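Local coordinates for C protein alpha-antigen (Streptococcus agalactiae, PDB 1YWM) that is a cell-wall-anchored surface protein that may play a role in virulence and immunity, represented here by its N-terminal domain, a fibronectin-like beta sandwich followed by a three-helix bundle, at residues A[67-72]-A[78-83]; A[95-98]-A[102-105]. All blocks are in the same frame, centred on the assembly; numbering follows the deposited sequence.

Interaction 1 of 2, residues A[67-72]-A[78-83]; sequences AKYVFR and YGDVSQ
Phe71 and Tyr78 form an antiparallel hydrogen-bonded pair where the chain turns back from strand 66-73 into the short edge strand 76-78. Phe71 N gives its hydrogen to Tyr78 O at 2.8 Å, and Tyr78 N returns one to Phe71 O at 2.9 Å. Tyr78 O also receives a CA-H...O contact from Val70 CA at 3.5 Å.

Beyond this pair the second segment leaves the strand, and a side chain takes over the polar contact. Val81 N donates to Tyr69 OH at 3.0 Å, nearly straight at 165° and arriving at the ring edge near its plane. The hydroxyl is brought there by a chi1 of 64°, which places CG between the backbone N and the carbonyl carbon. The same turn of the ring brings Tyr69 CE2 to 3.4 Å from Gly79 O.

Apolar contacts lie beside these bonds. The CB atoms of Phe71 and Tyr78 meet at 4.1 Å, on the same face of the sheet. The Phe71 ring crosses Val81 at an angle, its CE1 being 3.6 Å from Val81 CA, with CZ against CG2. Pro55, from a loop earlier in the chain, touches the side chains of Tyr69, Phe71 and Val81.

Within 78-83, Asp80 shapes the exit from the hairpin. Its OD1 accepts from Ser82 N in an Asx turn, met from above the carboxylate plane, while Gln83 OE1 accepts from Asp80 N.

Strand 66-73 turns its other backbone edge to strand 88-97, through Lys68, Val70 and Arg72. Two backbone bonds thus secure the hairpin end, and the tyrosine hydroxyl, acting as acceptor, extends the hold onto the first residue of the 3-10 segment 81-83, past the end of regular strand pairing.

Interaction 2 of 2, residues A[95-98]-A[102-105]; sequences NIFG and LPHV
Leu102 O is gripped by two neighbours on the opposing backbone. Gly98 N donates to it at 2.9 Å, nearly in line with the carbonyl bond (C=O...N 172°), and Phe97 CA adds a CA-H...O contact at 3.2 Å. Ile96 O likewise takes two contacts, but His104 N reaches it from a position tilted out of the carbonyl plane, at 3.0 Å and with an angle of 167° at the hydrogen. The second comes from Pro103 CA, 3.4 Å from Ile96 O.

The Phe97 side chain covers the start of the returning segment. Phe97 CD2 lies 3.5 Å from Pro103 N, with Leu102 C at the ring edge near its plane, and it meets Pro103 CD at 4.1 Å as ring and proline cross obliquely.

The two hydrogen bonds bracket a single beta bridge between Phe97 and Pro103, formed where strand 88-97 of the beta sandwich runs out and the chain doubles back through a tight loop. In that loop Asp100 OD1 accepts from Leu102 N. Phe97 and Gly98 also belong, with Thr66, Glu99 and Gly101, to the pocket that holds a dimercaptobutanediol molecule, probably from the crystallisation liquor. The side chain of Phe97 is about 4 Å from the bound dimercaptobutanediol (DTU).

His104 sends its CB toward the strand, 4.2 Å from Ile96 CG2; with CG anti to the backbone N (chi1 176°), the imidazole runs on past the strand to Asp112. His104 ND1 and Asp112 OD2 are joined by a hydrogen bond, and the ring also meets that of Phe65. Ile96 is buried, packed on Ala67 of strand 66-73 and on Ala25, whereas Leu102 and Pro103 are exposed, and Pro103 touches Ile111.

Interactions 1 and 2 lie in series along the chain, 67-72 with 78-83 closing before 95-98 with 102-105 opens, and their centres are about 16 Å apart. They share one mixed sheet of the beta sandwich, in which strands 66-73 and 88-97 are antiparallel neighbours. The two contacts meet along that seam: Lys68 O and Asn95 N, 2.9 Å apart, probably form a hydrogen bond, and Val70 CG2 packs against Asn95 ND2. Interaction 1 brings the edge strand 76-78 into the sheet, while interaction 2 finishes the far end of strand 88-97, farther from the chain's centre. Both therefore belong to the sandwich rather than to the three-helix bundle that follows it.

Interaction 1 of 2, residues A[67-72]-A[78-83]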
loop_
_atom_site.group_PDB
_atom_site.type_symbol
_atom_site.label_atom_id
_atom_site.label_comp_id
_atom_site.label_asym_id
_atom_site.label_seq_id
_atom_site.Cartn_x
_atom_site.Cartn_y
_atom_site.Cartn_z
ATOM N N ALA A 67 20.784 3.502 10.460
ATOM C CA ALA A 67 19.452 3.929 10.888
ATOM C C ALA A 67 18.742 2.749 11.501
ATOM O O ALA A 67 18.970 1.614 11.082
ATOM C CB ALA A 67 18.655 4.460 9.677
ATOM N N LYS A 68 17.943 3.011 12.533
ATOM C CA LYS A 68 17.049 1.996 13.088
ATOM C C LYS A 68 15.674 2.637 13.057
ATOM O O LYS A 68 15.519 3.791 13.471
ATOM C CB LYS A 68 17.445 1.586 14.519
ATOM C CG LYS A 68 16.379 0.672 15.169
ATOM C CD LYS A 68 16.883 -0.409 16.137
ATOM C CE LYS A 68 15.984 -1.674 16.068
ATOM N NZ LYS A 68 15.009 -1.863 17.174
ATOM N N TYR A 69 14.694 1.933 12.495
ATOM C CA TYR A 69 13.348 2.520 12.412
ATOM C C TYR A 69 12.503 2.197 13.620
ATOM O O TYR A 69 12.703 1.180 14.287
ATOM C CB TYR A 69 12.634 2.072 11.130
ATOM C CG TYR A 69 12.349 0.601 11.001
ATOM C CD1 TYR A 69 13.168 -0.224 10.216
ATOM C CD2 TYR A 69 11.230 0.048 11.604
ATOM C CE1 TYR A 69 12.867 -1.602 10.067
ATOM C CE2 TYR A 69 10.931 -1.300 11.485
ATOM C CZ TYR A 69 11.745 -2.109 10.694
ATOM O OH TYR A 69 11.404 -3.436 10.591
ATOM N N VAL A 70 11.536 3.068 13.911
ATOM C CA VAL A 70 10.632 2.823 15.024
ATOM C C VAL A 70 9.311 3.343 14.553
ATOM O O VAL A 70 9.221 4.476 14.070
ATOM C CB VAL A 70 10.991 3.617 16.354
ATOM C CG1 VAL A 70 10.083 3.077 17.507
ATOM C CG2 VAL A 70 12.433 3.459 16.713
ATOM N N PHE A 71 8.289 2.513 14.696
ATOM C CA PHE A 71 6.918 2.944 14.428
ATOM C C PHE A 71 6.273 3.309 15.758
ATOM O O PHE A 71 6.552 2.685 16.792
ATOM C CB PHE A 71 6.103 1.779 13.806
ATOM C CG PHE A 71 6.552 1.377 12.424
ATOM C CD1 PHE A 71 7.253 0.192 12.220
ATOM C CD2 PHE A 71 6.228 2.158 11.315
ATOM C CE1 PHE A 71 7.646 -0.216 10.934
ATOM C CE2 PHE A 71 6.639 1.768 10.015
ATOM C CZ PHE A 71 7.337 0.575 9.831
ATOM N N ARG A 72 5.382 4.291 15.730
ATOM C CA ARG A 72 4.537 4.564 16.876
ATOM C C ARG A 72 3.104 4.509 16.358
ATOM O O ARG A 72 2.768 5.218 15.399
ATOM C CB ARG A 72 4.825 5.986 17.355
ATOM C CG ARG A 72 3.899 6.430 18.449
ATOM C CD ARG A 72 4.238 5.826 19.751
ATOM N NE ARG A 72 3.348 6.250 20.830
ATOM C CZ ARG A 72 3.380 5.717 22.036
ATOM N NH1 ARG A 72 4.299 4.785 22.317
ATOM N NH2 ARG A 72 2.521 6.133 22.984
ATOM N N TYR A 78 6.949 0.048 17.824
ATOM C CA TYR A 78 7.271 -1.200 17.153
ATOM C C TYR A 78 8.571 -1.037 16.429
ATOM O O TYR A 78 8.742 -0.092 15.667
ATOM C CB TYR A 78 6.213 -1.597 16.116
ATOM C CG TYR A 78 4.844 -1.828 16.704
ATOM C CD1 TYR A 78 3.822 -0.919 16.463
ATOM C CD2 TYR A 78 4.574 -2.947 17.517
ATOM C CE1 TYR A 78 2.568 -1.105 16.995
ATOM C CE2 TYR A 78 3.318 -3.141 18.065
ATOM C CZ TYR A 78 2.317 -2.214 17.787
ATOM O OH TYR A 78 1.065 -2.358 18.309
ATOM N N GLY A 79 9.464 -1.989 16.661
ATOM C CA GLY A 79 10.772 -2.028 16.028
ATOM C C GLY A 79 10.874 -2.963 14.835
ATOM O O GLY A 79 11.926 -3.032 14.191
ATOM N N ASP A 80 9.780 -3.673 14.524
ATOM C CA ASP A 80 9.776 -4.636 13.420
ATOM C C ASP A 80 8.499 -4.407 12.638
ATOM O O ASP A 80 7.423 -4.526 13.212
ATOM C CB ASP A 80 9.740 -6.050 13.991
ATOM C CG ASP A 80 9.742 -7.144 12.919
ATOM O OD1 ASP A 80 9.863 -6.857 11.701
ATOM O OD2 ASP A 80 9.631 -8.345 13.240
ATOM N N VAL A 81 8.624 -4.057 11.363
ATOM C CA VAL A 81 7.457 -3.814 10.508
ATOM C C VAL A 81 6.432 -4.974 10.567
ATOM O O VAL A 81 5.222 -4.751 10.468
ATOM C CB VAL A 81 7.870 -3.487 9.060
ATOM C CG1 VAL A 81 8.541 -4.736 8.347
ATOM C CG2 VAL A 81 6.653 -2.893 8.265
ATOM N N SER A 82 6.921 -6.204 10.746
ATOM C CA SER A 82 6.042 -7.388 10.848
ATOM C C SER A 82 5.066 -7.345 12.040
ATOM O O SER A 82 4.071 -8.082 12.061
ATOM C CB SER A 82 6.889 -8.669 10.859
ATOM O OG SER A 82 7.414 -8.913 12.160
ATOM N N GLN A 83 5.323 -6.463 13.016
ATOM C CA GLN A 83 4.405 -6.276 14.144
ATOM C C GLN A 83 3.191 -5.382 13.865
ATOM O O GLN A 83 2.257 -5.336 14.693
ATOM C CB GLN A 83 5.131 -5.702 15.373
ATOM C CG GLN A 83 6.353 -6.499 15.828
ATOM C CD GLN A 83 7.006 -5.745 16.979
ATOM O OE1 GLN A 83 7.729 -4.784 16.748
ATOM N NE2 GLN A 83 6.685 -6.129 18.212
#

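Interaction 2 of 2, residues A[95-98]-A[102-105]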
loop_
_atom_site.group_PDB
_atom_site.type_symbol
_atom_site.label_atom_id
_atom_site.label_comp_id
_atom_site.label_asym_id
_atom_site.label_seq_id
_atom_site.Cartn_x
_atom_site.Cartn_y
_atom_site.Cartn_z
ATOM N N ASN A 95 15.931 6.699 13.506
ATOM C CA ASN A 95 16.935 7.215 14.442
ATOM C C ASN A 95 18.295 6.940 13.799
ATOM O O ASN A 95 18.564 5.820 13.425
ATOM C CB ASN A 95 16.773 6.495 15.798
ATOM C CG ASN A 95 15.454 6.904 16.515
ATOM O OD1 ASN A 95 15.015 8.038 16.390
ATOM N ND2 ASN A 95 14.817 5.962 17.216
ATOM N N ILE A 96 19.152 7.956 13.743
ATOM C CA ILE A 96 20.388 7.890 12.982
ATOM C C ILE A 96 21.551 7.803 14.002
ATOM O O ILE A 96 21.583 8.568 14.974
ATOM C CB ILE A 96 20.537 9.141 12.093
ATOM C CG1 ILE A 96 19.261 9.381 11.230
ATOM C CG2 ILE A 96 21.768 9.047 11.196
ATOM C CD1 ILE A 96 18.838 8.159 10.393
ATOM N N PHE A 97 22.473 6.891 13.746
ATOM C CA PHE A 97 23.591 6.597 14.658
ATOM C C PHE A 97 24.935 6.693 13.944
ATOM O O PHE A 97 25.056 6.245 12.802
ATOM C CB PHE A 97 23.434 5.170 15.212
ATOM C CG PHE A 97 22.172 4.976 16.007
ATOM C CD1 PHE A 97 20.999 4.532 15.378
ATOM C CD2 PHE A 97 22.121 5.322 17.348
ATOM C CE1 PHE A 97 19.802 4.403 16.099
ATOM C CE2 PHE A 97 20.937 5.172 18.092
ATOM C CZ PHE A 97 19.766 4.704 17.447
ATOM N N GLY A 98 25.952 7.237 14.634
ATOM C CA GLY A 98 27.315 7.179 14.127
ATOM C C GLY A 98 27.933 5.810 14.343
ATOM O O GLY A 98 27.300 4.900 14.896
ATOM N N LEU A 102 26.146 5.473 18.911
ATOM C CA LEU A 102 25.421 6.530 19.608
ATOM C C LEU A 102 24.663 7.402 18.563
ATOM O O LEU A 102 25.073 7.478 17.399
ATOM C CB LEU A 102 26.369 7.358 20.473
ATOM C CG LEU A 102 27.006 6.601 21.672
ATOM C CD1 LEU A 102 28.111 7.459 22.336
ATOM C CD2 LEU A 102 25.973 6.145 22.706
ATOM N N PRO A 103 23.573 8.065 18.966
ATOM C CA PRO A 103 22.894 8.982 18.035
ATOM C C PRO A 103 23.851 10.033 17.466
ATOM O O PRO A 103 24.743 10.542 18.150
ATOM C CB PRO A 103 21.766 9.641 18.896
ATOM C CG PRO A 103 21.570 8.756 20.049
ATOM C CD PRO A 103 22.934 8.032 20.299
ATOM N N HIS A 104 23.660 10.325 16.182
ATOM C CA HIS A 104 24.290 11.435 15.503
ATOM C C HIS A 104 23.670 12.722 16.011
ATOM O O HIS A 104 22.455 12.863 16.040
ATOM C CB HIS A 104 24.030 11.288 14.008
ATOM C CG HIS A 104 24.544 12.420 13.180
ATOM N ND1 HIS A 104 23.853 12.903 12.097
ATOM C CD2 HIS A 104 25.691 13.145 13.253
ATOM C CE1 HIS A 104 24.532 13.894 11.548
ATOM N NE2 HIS A 104 25.648 14.064 12.236
ATOM N N VAL A 105 24.505 13.662 16.418
ATOM C CA VAL A 105 24.031 15.019 16.741
ATOM C C VAL A 105 24.428 15.887 15.575
ATOM O O VAL A 105 25.599 15.869 15.131
ATOM C CB VAL A 105 24.638 15.571 18.067
ATOM C CG1 VAL A 105 24.145 16.999 18.365
ATOM C CG2 VAL A 105 24.219 14.698 19.204
#